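Local coordinates for AlgW protein (Pseudomonas aeruginosa, PDB 7CO3) that probably acts as an HtrA-type serine endopeptidase, a trimer whose chains each join a trypsin-like protease domain to a peptide-binding PDZ domain, at residues B[57-62]-B[180-185]; B[137-142]-B[162-167]; B[123-128]-B[153-158]. The protein carries 1 engineered substitution. All blocks are in the same frame, centred on the assembly; numbering follows the deposited sequence.

Contact 1. Residues B[57-62]-B[180-185]; sequences NAVSRA and VCLAIG
Leu182 and Ile184 do most of the work here, reaching from strand 180-185 to the small residues on the inner side of helix 57-62. They are alternate residues of the strand, so both point to the helix, while Ala183 between them, like Cys181 just before, points to the other side of the sheet. Leu182 makes its contact with one branch: CD2 sits 4.0 Å from Ala58 CB and 4.1 Å from Val59 CG2, settling against two consecutive helix residues at once. The Val59 side chain crosses that of Leu182 at about a right angle, and it is the valine methyl lying anti to the carbonyl carbon that touches. Ile184 works through its far end. With CG1 anti to the carbonyl carbon and the chain then fully extended (chi2 -180°), CD1 is carried out to Ala62 CB, 3.9 Å away. One helical turn separates Ala58 from Ala62, which gives Leu182 and Ile184 neighbouring places along the same helix face. The segment axes come to 10.4 Å at a crossing angle of -41°, a spacing bridged by long side chains on the strand and mostly by alanine methyls on the helix. All five residues are buried and the contact is purely apolar. Arg61, on the outer side of the helix, hydrogen-bonds through NH2 to Ala235 O, and Ser60 OG binds Arg176 NH2 of a neighbouring subunit, so the helix also takes part in the trimer interface. Strand 180-185 itself runs between strands 193-204 and 230-233, antiparallel to both; Val194 and Val232 from these flanking strands extend the apolar floor under Val59 and Ala62, with helix 56-62 lying across the sheet.

Contact 2. Residues B[137-142]-B[162-167]; sequences DGRETI and KNLPAM
Arg139 reaches from the turn before strand 140-149 to the backbone of Lys162 and the side chain of Leu164, in the link that leads from strand 154-158 toward strand 180-185 of the trypsin-like fold. The turn is an Asx turn: Asp137 OD1 accepts the backbone N of Arg139 at 2.7 Å, in a nearly straight bond. The arginine side chain then bends around the same carboxylate. Arg139 CB passes 3.3 Å from Asp137 OD1. Arg139 CG leaves anti to the carbonyl carbon and stays beside the same Asp137 OD1, 3.5 Å off, and an unusual chi2 of 139° swings Arg139 CD round to 3.2 Å from Asp137 OD1, so the aliphatic part curls over the acid before the chain bends again at chi3 and sends NE and CZ toward the link. At the tip Arg139 NH1 turns back to Asp137 OD2, forming a salt bridge of 3.0 Å on the syn side of the carboxylate, with the oxygen tilted 33° from the guanidinium plane. Asp137 therefore holds both the backbone and the head of the arginine, which should fix the bend. Asn163 O lies near the guanidinium plane at its edge, 3.8 Å from Arg139 NH1, a loose polar neighbour. Arg139 NH2 faces the link and is modelled as donating to Lys162 O at 2.5 Å, too short and too bent (119°) for its exact geometry to be trusted. Leu164, buried against Leu135, brings one methyl up to the cationic head obliquely, with CD2 3.4 Å from Arg139 NH2.

Contact 3. Residues B[123-128]-B[153-158]; sequences HVTAGA and DLAVLK
Asp153 meets the imidazole of His123 at its edge, the ring and carboxylate planes 39° apart. The side chains cross at a slant. The secure bond between the two residues comes from the backbone: His123 N donates to Asp153 OD1 at 2.8 Å (155°), nearly in line with the C-O bond. Asp153 CG is anti to its own backbone N (chi1 -161°), which turns the carboxylate to the start of helix 122-125. Over one face of the ring, toward its rim, lies Val124 CG2. Further along, Thr125 meets the strand with both branches. Its OG1 rests 3.6 Å from Ala155 CB while making a weak hydrogen bond to Asn121 O, and its methyl CG2 points tip to tip at Leu157 CD2, 4.1 Å off. Leu69 of strand 66-72 packs on both Thr125 and Leu157, and a type II turn from Thr125 to Ala128 then carries the chain away. The histidine also touches Ala227, the engineered residue where the family has its nucleophilic serine; this grouping matches the His-Asp-Ser catalytic triad of trypsin-like proteases.

Overall arrangement
Contacts 1 and 3 are buried, whereas contact 2 lies partly at the surface, and their chemistry follows: methyl packing in contact 1, a salt-bridged turn whose arginine head lies against a backbone carbonyl and a leucine methyl in contact 2, and a polar pair beside apolar packing in contact 3. Contacts 2 and 3 share the closed six-stranded sheet, where strands 140-149 and 154-158 are neighbours, and their segments alternate along the chain. Contact 1 instead lies on the other protease sheet, with its centre about 23 Å from that of contact 3. The link in contact 2 leads from one sheet to the other: part-way along, Met167 CE packs 3.7 Å from Ala62 O of contact 1.

Contact 1. Residues B[57-62]-B[180-185]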
ATOM      1  N   ASN B  57      18.125  11.326  -5.050  1.00 28.71           N
ATOM      2  CA  ASN B  57      19.548  11.010  -5.186  1.00 37.03           C
ATOM      3  C   ASN B  57      19.793   9.526  -5.054  1.00 27.61           C
ATOM      4  O   ASN B  57      20.522   8.940  -5.863  1.00 30.14           O
ATOM      5  CB  ASN B  57      20.369  11.798  -4.158  1.00 41.46           C
ATOM      6  CG  ASN B  57      20.435  13.264  -4.502  1.00 45.10           C
ATOM      7  OD1 ASN B  57      20.756  14.117  -3.676  1.00 47.92           O
ATOM      8  ND2 ASN B  57      20.141  13.565  -5.738  1.00 45.12           N
ATOM      9  N   ALA B  58      19.152   8.883  -4.075  1.00 29.85           N
ATOM     10  CA  ALA B  58      19.245   7.426  -3.967  1.00 27.82           C
ATOM     11  C   ALA B  58      18.747   6.744  -5.242  1.00 24.66           C
ATOM     12  O   ALA B  58      19.379   5.800  -5.732  1.00 23.74           O
ATOM     13  CB  ALA B  58      18.489   6.940  -2.734  1.00 29.21           C
ATOM     14  N   VAL B  59      17.638   7.224  -5.820  1.00 27.56           N
ATOM     15  CA  VAL B  59      17.148   6.615  -7.064  1.00 27.45           C
ATOM     16  C   VAL B  59      18.152   6.835  -8.193  1.00 27.34           C
ATOM     17  O   VAL B  59      18.487   5.913  -8.941  1.00 25.63           O
ATOM     18  CB  VAL B  59      15.764   7.176  -7.458  1.00 26.40           C
ATOM     19  CG1 VAL B  59      15.452   6.864  -8.976  1.00 21.56           C
ATOM     20  CG2 VAL B  59      14.631   6.703  -6.511  1.00 22.71           C
ATOM     21  N   SER B  60      18.629   8.071  -8.339  1.00 28.77           N
ATOM     22  CA  SER B  60      19.625   8.370  -9.362  1.00 31.27           C
ATOM     23  C   SER B  60      20.816   7.424  -9.258  1.00 31.95           C
ATOM     24  O   SER B  60      21.371   6.987 -10.273  1.00 28.75           O
ATOM     25  CB  SER B  60      20.057   9.823  -9.249  1.00 34.78           C
ATOM     26  OG  SER B  60      19.117  10.655  -9.908  1.00 41.47           O
ATOM     27  N   ARG B  61      21.187   7.067  -8.040  1.00 28.61           N
ATOM     28  CA  ARG B  61      22.346   6.224  -7.821  1.00 33.36           C
ATOM     29  C   ARG B  61      22.086   4.789  -8.265  1.00 33.54           C
ATOM     30  O   ARG B  61      22.910   4.187  -8.962  1.00 29.10           O
ATOM     31  CB  ARG B  61      22.702   6.276  -6.337  1.00 39.30           C
ATOM     32  CG  ARG B  61      24.151   6.014  -6.040  1.00 45.33           C
ATOM     33  CD  ARG B  61      24.505   6.420  -4.624  1.00 53.12           C
ATOM     34  NE  ARG B  61      25.720   5.740  -4.180  1.00 67.87           N
ATOM     35  CZ  ARG B  61      25.914   5.282  -2.948  1.00 80.54           C
ATOM     36  NH1 ARG B  61      27.051   4.670  -2.642  1.00 88.83           N
ATOM     37  NH2 ARG B  61      24.975   5.433  -2.019  1.00 79.00           N
ATOM     38  N   ALA B  62      20.939   4.223  -7.874  1.00 30.59           N
ATOM     39  CA  ALA B  62      20.699   2.789  -7.990  1.00 26.12           C
ATOM     40  C   ALA B  62      19.931   2.389  -9.242  1.00 26.69           C
ATOM     41  O   ALA B  62      20.180   1.314  -9.786  1.00 26.08           O
ATOM     42  CB  ALA B  62      19.954   2.284  -6.750  1.00 29.15           C
ATOM     43  N   VAL B 180      14.202   3.362   6.298  1.00 19.21           N
ATOM     44  CA  VAL B 180      13.503   3.523   5.021  1.00 17.56           C
ATOM     45  C   VAL B 180      14.193   2.701   3.938  1.00 18.54           C
ATOM     46  O   VAL B 180      15.417   2.614   3.904  1.00 21.43           O
ATOM     47  CB  VAL B 180      13.446   5.014   4.637  1.00 23.47           C
ATOM     48  CG1 VAL B 180      12.973   5.213   3.174  1.00 21.39           C
ATOM     49  CG2 VAL B 180      12.575   5.761   5.580  1.00 21.81           C
ATOM     50  N   CYS B 181      13.415   2.076   3.048  1.00 15.43           N
ATOM     51  CA  CYS B 181      14.007   1.399   1.890  1.00 19.53           C
ATOM     52  C   CYS B 181      13.181   1.655   0.636  1.00 20.04           C
ATOM     53  O   CYS B 181      12.013   2.068   0.687  1.00 17.69           O
ATOM     54  CB  CYS B 181      14.145  -0.123   2.100  1.00 15.18           C
ATOM     55  SG  CYS B 181      12.556  -0.863   2.579  1.00 28.36           S
ATOM     56  N   LEU B 182      13.807   1.363  -0.500  1.00 20.77           N
ATOM     57  CA  LEU B 182      13.238   1.564  -1.828  1.00 18.80           C
ATOM     58  C   LEU B 182      13.283   0.246  -2.601  1.00 20.73           C
ATOM     59  O   LEU B 182      14.314  -0.428  -2.612  1.00 19.45           O
ATOM     60  CB  LEU B 182      14.047   2.635  -2.567  1.00 18.77           C
ATOM     61  CG  LEU B 182      13.847   4.123  -2.301  1.00 27.95           C
ATOM     62  CD1 LEU B 182      13.752   4.474  -0.861  1.00 33.46           C
ATOM     63  CD2 LEU B 182      15.020   4.888  -2.907  1.00 40.87           C
ATOM     64  N   ALA B 183      12.161  -0.139  -3.240  1.00 15.20           N
ATOM     65  CA  ALA B 183      12.099  -1.275  -4.143  1.00 19.70           C
ATOM     66  C   ALA B 183      12.162  -0.748  -5.581  1.00 19.92           C
ATOM     67  O   ALA B 183      11.531   0.263  -5.902  1.00 17.48           O
ATOM     68  CB  ALA B 183      10.813  -2.086  -3.934  1.00 13.95           C
ATOM     69  N   ILE B 184      12.910  -1.434  -6.442  1.00 16.33           N
ATOM     70  CA  ILE B 184      13.118  -1.024  -7.840  1.00 21.51           C
ATOM     71  C   ILE B 184      12.866  -2.229  -8.719  1.00 19.97           C
ATOM     72  O   ILE B 184      13.520  -3.254  -8.562  1.00 19.21           O
ATOM     73  CB  ILE B 184      14.522  -0.440  -8.108  1.00 20.32           C
ATOM     74  CG1 ILE B 184      14.847   0.658  -7.108  1.00 17.70           C
ATOM     75  CG2 ILE B 184      14.567   0.173  -9.512  1.00 22.53           C
ATOM     76  CD1 ILE B 184      16.199   1.296  -7.292  1.00 21.78           C
ATOM     77  N   GLY B 185      11.892  -2.118  -9.608  1.00 17.66           N
ATOM     78  CA  GLY B 185      11.524  -3.258 -10.419  1.00 22.44           C
ATOM     79  C   GLY B 185      10.566  -2.851 -11.512  1.00 17.13           C
ATOM     80  O   GLY B 185      10.390  -1.665 -11.800  1.00 21.68           O
TER

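Contact 2. Residues B[137-142]-B[162-167]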
ATOM      1  N   ASP B 137      19.114   2.733 -19.641  1.00 49.95           N
ATOM      2  CA  ASP B 137      19.552   3.658 -20.684  1.00 47.09           C
ATOM      3  C   ASP B 137      18.964   3.325 -22.040  1.00 46.48           C
ATOM      4  O   ASP B 137      19.201   4.067 -22.992  1.00 50.55           O
ATOM      5  CB  ASP B 137      21.087   3.712 -20.761  1.00 52.85           C
ATOM      6  CG  ASP B 137      21.727   2.362 -21.142  1.00 50.46           C
ATOM      7  OD1 ASP B 137      21.111   1.558 -21.862  1.00 49.09           O
ATOM      8  OD2 ASP B 137      22.865   2.105 -20.677  1.00 53.67           O
ATOM      9  N   GLY B 138      18.227   2.227 -22.152  1.00 48.08           N
ATOM     10  CA  GLY B 138      17.625   1.832 -23.407  1.00 48.69           C
ATOM     11  C   GLY B 138      18.294   0.665 -24.101  1.00 53.75           C
ATOM     12  O   GLY B 138      17.670   0.064 -24.978  1.00 54.26           O
ATOM     13  N   ARG B 139      19.541   0.339 -23.759  1.00 51.67           N
ATOM     14  CA  ARG B 139      20.211  -0.788 -24.406  1.00 51.25           C
ATOM     15  C   ARG B 139      19.503  -2.086 -24.036  1.00 49.98           C
ATOM     16  O   ARG B 139      19.049  -2.258 -22.902  1.00 51.35           O
ATOM     17  CB  ARG B 139      21.681  -0.887 -23.975  1.00 53.54           C
ATOM     18  CG  ARG B 139      22.657   0.099 -24.593  1.00 49.96           C
ATOM     19  CD  ARG B 139      23.639   0.597 -23.533  1.00 54.16           C
ATOM     20  NE  ARG B 139      24.614  -0.411 -23.141  1.00 64.63           N
ATOM     21  CZ  ARG B 139      25.470  -0.286 -22.130  1.00 60.82           C
ATOM     22  NH1 ARG B 139      25.474   0.802 -21.376  1.00 53.82           N
ATOM     23  NH2 ARG B 139      26.321  -1.260 -21.865  1.00 64.93           N
ATOM     24  N   GLU B 140      19.419  -2.997 -24.996  1.00 48.42           N
ATOM     25  CA  GLU B 140      18.908  -4.343 -24.785  1.00 53.22           C
ATOM     26  C   GLU B 140      19.940  -5.360 -25.259  1.00 47.85           C
ATOM     27  O   GLU B 140      20.716  -5.100 -26.185  1.00 52.29           O
ATOM     28  CB  GLU B 140      17.580  -4.542 -25.524  1.00 61.16           C
ATOM     29  CG  GLU B 140      16.495  -3.591 -25.027  1.00 76.85           C
ATOM     30  CD  GLU B 140      15.123  -3.877 -25.605  1.00 98.36           C
ATOM     31  OE1 GLU B 140      14.836  -5.056 -25.895  1.00107.64           O
ATOM     32  OE2 GLU B 140      14.327  -2.924 -25.763  1.00107.79           O
ATOM     33  N   THR B 141      19.943  -6.524 -24.611  1.00 46.55           N
ATOM     34  CA  THR B 141      20.868  -7.589 -24.979  1.00 44.42           C
ATOM     35  C   THR B 141      20.326  -8.909 -24.470  1.00 43.20           C
ATOM     36  O   THR B 141      19.507  -8.955 -23.551  1.00 42.71           O
ATOM     37  CB  THR B 141      22.289  -7.358 -24.430  1.00 51.31           C
ATOM     38  OG1 THR B 141      23.169  -8.354 -24.963  1.00 46.57           O
ATOM     39  CG2 THR B 141      22.336  -7.461 -22.892  1.00 42.50           C
ATOM     40  N   ILE B 142      20.779  -9.977 -25.096  1.00 40.50           N
ATOM     41  CA  ILE B 142      20.441 -11.316 -24.641  1.00 51.37           C
ATOM     42  C   ILE B 142      21.410 -11.692 -23.536  1.00 43.12           C
ATOM     43  O   ILE B 142      22.585 -11.315 -23.575  1.00 47.95           O
ATOM     44  CB  ILE B 142      20.478 -12.326 -25.804  1.00 44.72           C
ATOM     45  CG1 ILE B 142      19.249 -12.182 -26.701  1.00 53.65           C
ATOM     46  CG2 ILE B 142      20.479 -13.749 -25.282  1.00 47.19           C
ATOM     47  CD1 ILE B 142      19.208 -10.940 -27.593  1.00 62.29           C
ATOM     48  N   LYS B 162      29.339  -2.823 -22.611  1.00 63.87           N
ATOM     49  CA  LYS B 162      30.375  -1.910 -22.142  1.00 64.13           C
ATOM     50  C   LYS B 162      29.794  -0.793 -21.282  1.00 62.55           C
ATOM     51  O   LYS B 162      28.621  -0.423 -21.408  1.00 59.44           O
ATOM     52  CB  LYS B 162      31.146  -1.287 -23.325  1.00 69.05           C
ATOM     53  CG  LYS B 162      30.579   0.058 -23.809  1.00 79.91           C
ATOM     54  CD  LYS B 162      31.429   0.737 -24.902  1.00 94.14           C
ATOM     55  CE  LYS B 162      32.403   1.795 -24.355  1.00 88.45           C
ATOM     56  NZ  LYS B 162      31.806   3.159 -24.270  1.00 88.77           N
ATOM     57  N   ASN B 163      30.649  -0.255 -20.404  1.00 63.63           N
ATOM     58  CA  ASN B 163      30.330   0.908 -19.572  1.00 63.87           C
ATOM     59  C   ASN B 163      29.047   0.687 -18.774  1.00 57.40           C
ATOM     60  O   ASN B 163      28.123   1.503 -18.775  1.00 56.17           O
ATOM     61  CB  ASN B 163      30.243   2.196 -20.402  1.00 64.82           C
ATOM     62  CG  ASN B 163      31.547   2.530 -21.131  1.00 73.40           C
ATOM     63  OD1 ASN B 163      31.612   3.512 -21.880  1.00 74.00           O
ATOM     64  ND2 ASN B 163      32.592   1.722 -20.913  1.00 69.79           N
ATOM     65  N   LEU B 164      29.004  -0.432 -18.092  1.00 53.14           N
ATOM     66  CA  LEU B 164      27.840  -0.850 -17.327  1.00 48.69           C
ATOM     67  C   LEU B 164      27.848  -0.203 -15.942  1.00 48.96           C
ATOM     68  O   LEU B 164      28.896  -0.144 -15.293  1.00 46.17           O
ATOM     69  CB  LEU B 164      27.828  -2.358 -17.196  1.00 46.52           C
ATOM     70  CG  LEU B 164      27.226  -3.079 -18.399  1.00 49.17           C
ATOM     71  CD1 LEU B 164      27.100  -4.579 -18.136  1.00 44.53           C
ATOM     72  CD2 LEU B 164      25.881  -2.461 -18.748  1.00 51.91           C
ATOM     73  N   PRO B 165      26.680   0.289 -15.457  1.00 45.68           N
ATOM     74  CA  PRO B 165      26.615   0.816 -14.088  1.00 45.12           C
ATOM     75  C   PRO B 165      26.379  -0.296 -13.084  1.00 42.33           C
ATOM     76  O   PRO B 165      25.426  -1.067 -13.219  1.00 52.75           O
ATOM     77  CB  PRO B 165      25.430   1.790 -14.139  1.00 45.02           C
ATOM     78  CG  PRO B 165      24.488   1.162 -15.163  1.00 42.73           C
ATOM     79  CD  PRO B 165      25.361   0.310 -16.115  1.00 49.71           C
ATOM     80  N   ALA B 166      27.224  -0.396 -12.071  1.00 41.81           N
ATOM     81  CA  ALA B 166      27.091  -1.449 -11.082  1.00 41.21           C
ATOM     82  C   ALA B 166      26.485  -0.904  -9.784  1.00 40.48           C
ATOM     83  O   ALA B 166      26.743   0.227  -9.371  1.00 39.37           O
ATOM     84  CB  ALA B 166      28.428  -2.132 -10.808  1.00 50.66           C
ATOM     85  N   MET B 167      25.675  -1.737  -9.148  1.00 40.57           N
ATOM     86  CA  MET B 167      25.087  -1.404  -7.864  1.00 41.53           C
ATOM     87  C   MET B 167      26.167  -1.316  -6.788  1.00 39.38           C
ATOM     88  O   MET B 167      27.090  -2.131  -6.747  1.00 32.24           O
ATOM     89  CB  MET B 167      24.078  -2.487  -7.496  1.00 34.05           C
ATOM     90  CG  MET B 167      23.340  -2.181  -6.247  1.00 34.68           C
ATOM     91  SD  MET B 167      22.188  -0.835  -6.521  1.00 33.25           S
ATOM     92  CE  MET B 167      21.085  -1.640  -7.660  1.00 29.01           C
TER

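Contact 3. Residues B[123-128]-B[153-158]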
ATOM      1  N   HIS B 123      13.028 -18.395  -9.924  1.00 30.54           N
ATOM      2  CA  HIS B 123      11.727 -18.599 -10.553  1.00 30.39           C
ATOM      3  C   HIS B 123      11.490 -17.682 -11.733  1.00 29.18           C
ATOM      4  O   HIS B 123      10.561 -17.941 -12.498  1.00 36.41           O
ATOM      5  CB  HIS B 123      10.583 -18.449  -9.556  1.00 38.71           C
ATOM      6  CG  HIS B 123      10.391 -17.057  -9.029  1.00 41.20           C
ATOM      7  ND1 HIS B 123       9.493 -16.169  -9.588  1.00 38.94           N
ATOM      8  CD2 HIS B 123      10.882 -16.447  -7.916  1.00 35.22           C
ATOM      9  CE1 HIS B 123       9.469 -15.057  -8.864  1.00 40.18           C
ATOM     10  NE2 HIS B 123      10.312 -15.197  -7.851  1.00 37.84           N
ATOM     11  N   VAL B 124      12.293 -16.637 -11.919  1.00 26.70           N
ATOM     12  CA  VAL B 124      12.073 -15.760 -13.067  1.00 28.49           C
ATOM     13  C   VAL B 124      12.648 -16.375 -14.337  1.00 35.63           C
ATOM     14  O   VAL B 124      12.056 -16.269 -15.416  1.00 30.99           O
ATOM     15  CB  VAL B 124      12.671 -14.365 -12.803  1.00 26.48           C
ATOM     16  CG1 VAL B 124      12.801 -13.554 -14.091  1.00 31.80           C
ATOM     17  CG2 VAL B 124      11.837 -13.596 -11.796  1.00 33.83           C
ATOM     18  N   THR B 125      13.821 -17.009 -14.231  1.00 33.68           N
ATOM     19  CA  THR B 125      14.576 -17.470 -15.389  1.00 34.27           C
ATOM     20  C   THR B 125      14.558 -18.980 -15.556  1.00 36.41           C
ATOM     21  O   THR B 125      15.023 -19.474 -16.586  1.00 41.34           O
ATOM     22  CB  THR B 125      16.036 -17.012 -15.294  1.00 37.52           C
ATOM     23  OG1 THR B 125      16.509 -17.185 -13.954  1.00 26.88           O
ATOM     24  CG2 THR B 125      16.188 -15.568 -15.701  1.00 33.92           C
ATOM     25  N   ALA B 126      14.060 -19.713 -14.568  1.00 36.58           N
ATOM     26  CA  ALA B 126      14.065 -21.168 -14.575  1.00 36.53           C
ATOM     27  C   ALA B 126      13.398 -21.725 -15.837  1.00 40.05           C
ATOM     28  O   ALA B 126      12.234 -21.434 -16.119  1.00 35.69           O
ATOM     29  CB  ALA B 126      13.361 -21.678 -13.331  1.00 36.43           C
ATOM     30  N   GLY B 127      14.147 -22.520 -16.603  1.00 43.72           N
ATOM     31  CA  GLY B 127      13.613 -23.115 -17.802  1.00 40.50           C
ATOM     32  C   GLY B 127      13.421 -22.161 -18.949  1.00 50.06           C
ATOM     33  O   GLY B 127      12.803 -22.520 -19.953  1.00 60.84           O
ATOM     34  N   ALA B 128      13.919 -20.946 -18.848  1.00 44.66           N
ATOM     35  CA  ALA B 128      13.705 -20.033 -19.949  1.00 54.11           C
ATOM     36  C   ALA B 128      14.572 -20.451 -21.130  1.00 52.07           C
ATOM     37  O   ALA B 128      15.670 -20.984 -20.966  1.00 46.20           O
ATOM     38  CB  ALA B 128      14.005 -18.602 -19.532  1.00 46.17           C
ATOM     39  N   ASP B 153      16.200 -19.582  -4.255  1.00 30.85           N
ATOM     40  CA  ASP B 153      15.526 -18.818  -5.319  1.00 35.32           C
ATOM     41  C   ASP B 153      16.428 -17.738  -5.910  1.00 29.65           C
ATOM     42  O   ASP B 153      16.008 -16.586  -6.090  1.00 27.58           O
ATOM     43  CB  ASP B 153      14.209 -18.208  -4.815  1.00 35.93           C
ATOM     44  CG  ASP B 153      13.255 -17.805  -5.959  1.00 31.05           C
ATOM     45  OD1 ASP B 153      13.531 -18.142  -7.139  1.00 29.95           O
ATOM     46  OD2 ASP B 153      12.236 -17.126  -5.676  1.00 28.33           O
ATOM     47  N   LEU B 154      17.669 -18.098  -6.257  1.00 27.23           N
ATOM     48  CA  LEU B 154      18.548 -17.131  -6.913  1.00 28.42           C
ATOM     49  C   LEU B 154      19.095 -17.681  -8.222  1.00 27.22           C
ATOM     50  O   LEU B 154      19.176 -18.893  -8.430  1.00 29.30           O
ATOM     51  CB  LEU B 154      19.713 -16.686  -5.988  1.00 29.74           C
ATOM     52  CG  LEU B 154      19.251 -15.873  -4.748  1.00 28.88           C
ATOM     53  CD1 LEU B 154      20.351 -15.725  -3.683  1.00 26.08           C
ATOM     54  CD2 LEU B 154      18.776 -14.482  -5.181  1.00 23.67           C
ATOM     55  N   ALA B 155      19.472 -16.774  -9.109  1.00 27.10           N
ATOM     56  CA  ALA B 155      20.098 -17.181 -10.353  1.00 30.19           C
ATOM     57  C   ALA B 155      21.031 -16.073 -10.787  1.00 31.41           C
ATOM     58  O   ALA B 155      20.847 -14.913 -10.421  1.00 30.05           O
ATOM     59  CB  ALA B 155      19.077 -17.498 -11.455  1.00 29.38           C
ATOM     60  N   VAL B 156      22.078 -16.448 -11.519  1.00 31.78           N
ATOM     61  CA  VAL B 156      23.077 -15.509 -12.008  1.00 30.66           C
ATOM     62  C   VAL B 156      23.052 -15.534 -13.520  1.00 30.25           C
ATOM     63  O   VAL B 156      22.998 -16.610 -14.129  1.00 34.87           O
ATOM     64  CB  VAL B 156      24.491 -15.837 -11.484  1.00 30.47           C
ATOM     65  CG1 VAL B 156      25.467 -14.863 -12.051  1.00 27.07           C
ATOM     66  CG2 VAL B 156      24.526 -15.788  -9.976  1.00 31.03           C
ATOM     67  N   LEU B 157      23.098 -14.349 -14.109  1.00 28.20           N
ATOM     68  CA  LEU B 157      23.109 -14.108 -15.536  1.00 35.61           C
ATOM     69  C   LEU B 157      24.386 -13.346 -15.870  1.00 34.48           C
ATOM     70  O   LEU B 157      24.972 -12.679 -15.016  1.00 35.13           O
ATOM     71  CB  LEU B 157      21.903 -13.255 -15.987  1.00 29.51           C
ATOM     72  CG  LEU B 157      20.459 -13.676 -15.664  1.00 33.21           C
ATOM     73  CD1 LEU B 157      19.452 -12.598 -16.187  1.00 29.96           C
ATOM     74  CD2 LEU B 157      20.171 -15.035 -16.251  1.00 31.08           C
ATOM     75  N   LYS B 158      24.769 -13.409 -17.136  1.00 44.40           N
ATOM     76  CA  LYS B 158      25.931 -12.712 -17.668  1.00 48.57           C
ATOM     77  C   LYS B 158      25.552 -12.061 -18.982  1.00 38.50           C
ATOM     78  O   LYS B 158      24.912 -12.692 -19.827  1.00 39.54           O
ATOM     79  CB  LYS B 158      27.114 -13.684 -17.885  1.00 46.93           C
ATOM     80  CG  LYS B 158      28.480 -12.994 -18.120  1.00 49.91           C
ATOM     81  CD  LYS B 158      28.683 -12.562 -19.579  1.00 63.66           C
ATOM     82  CE  LYS B 158      30.137 -12.264 -19.890  1.00 65.76           C
ATOM     83  NZ  LYS B 158      30.769 -11.453 -18.813  1.00 66.09           N
TER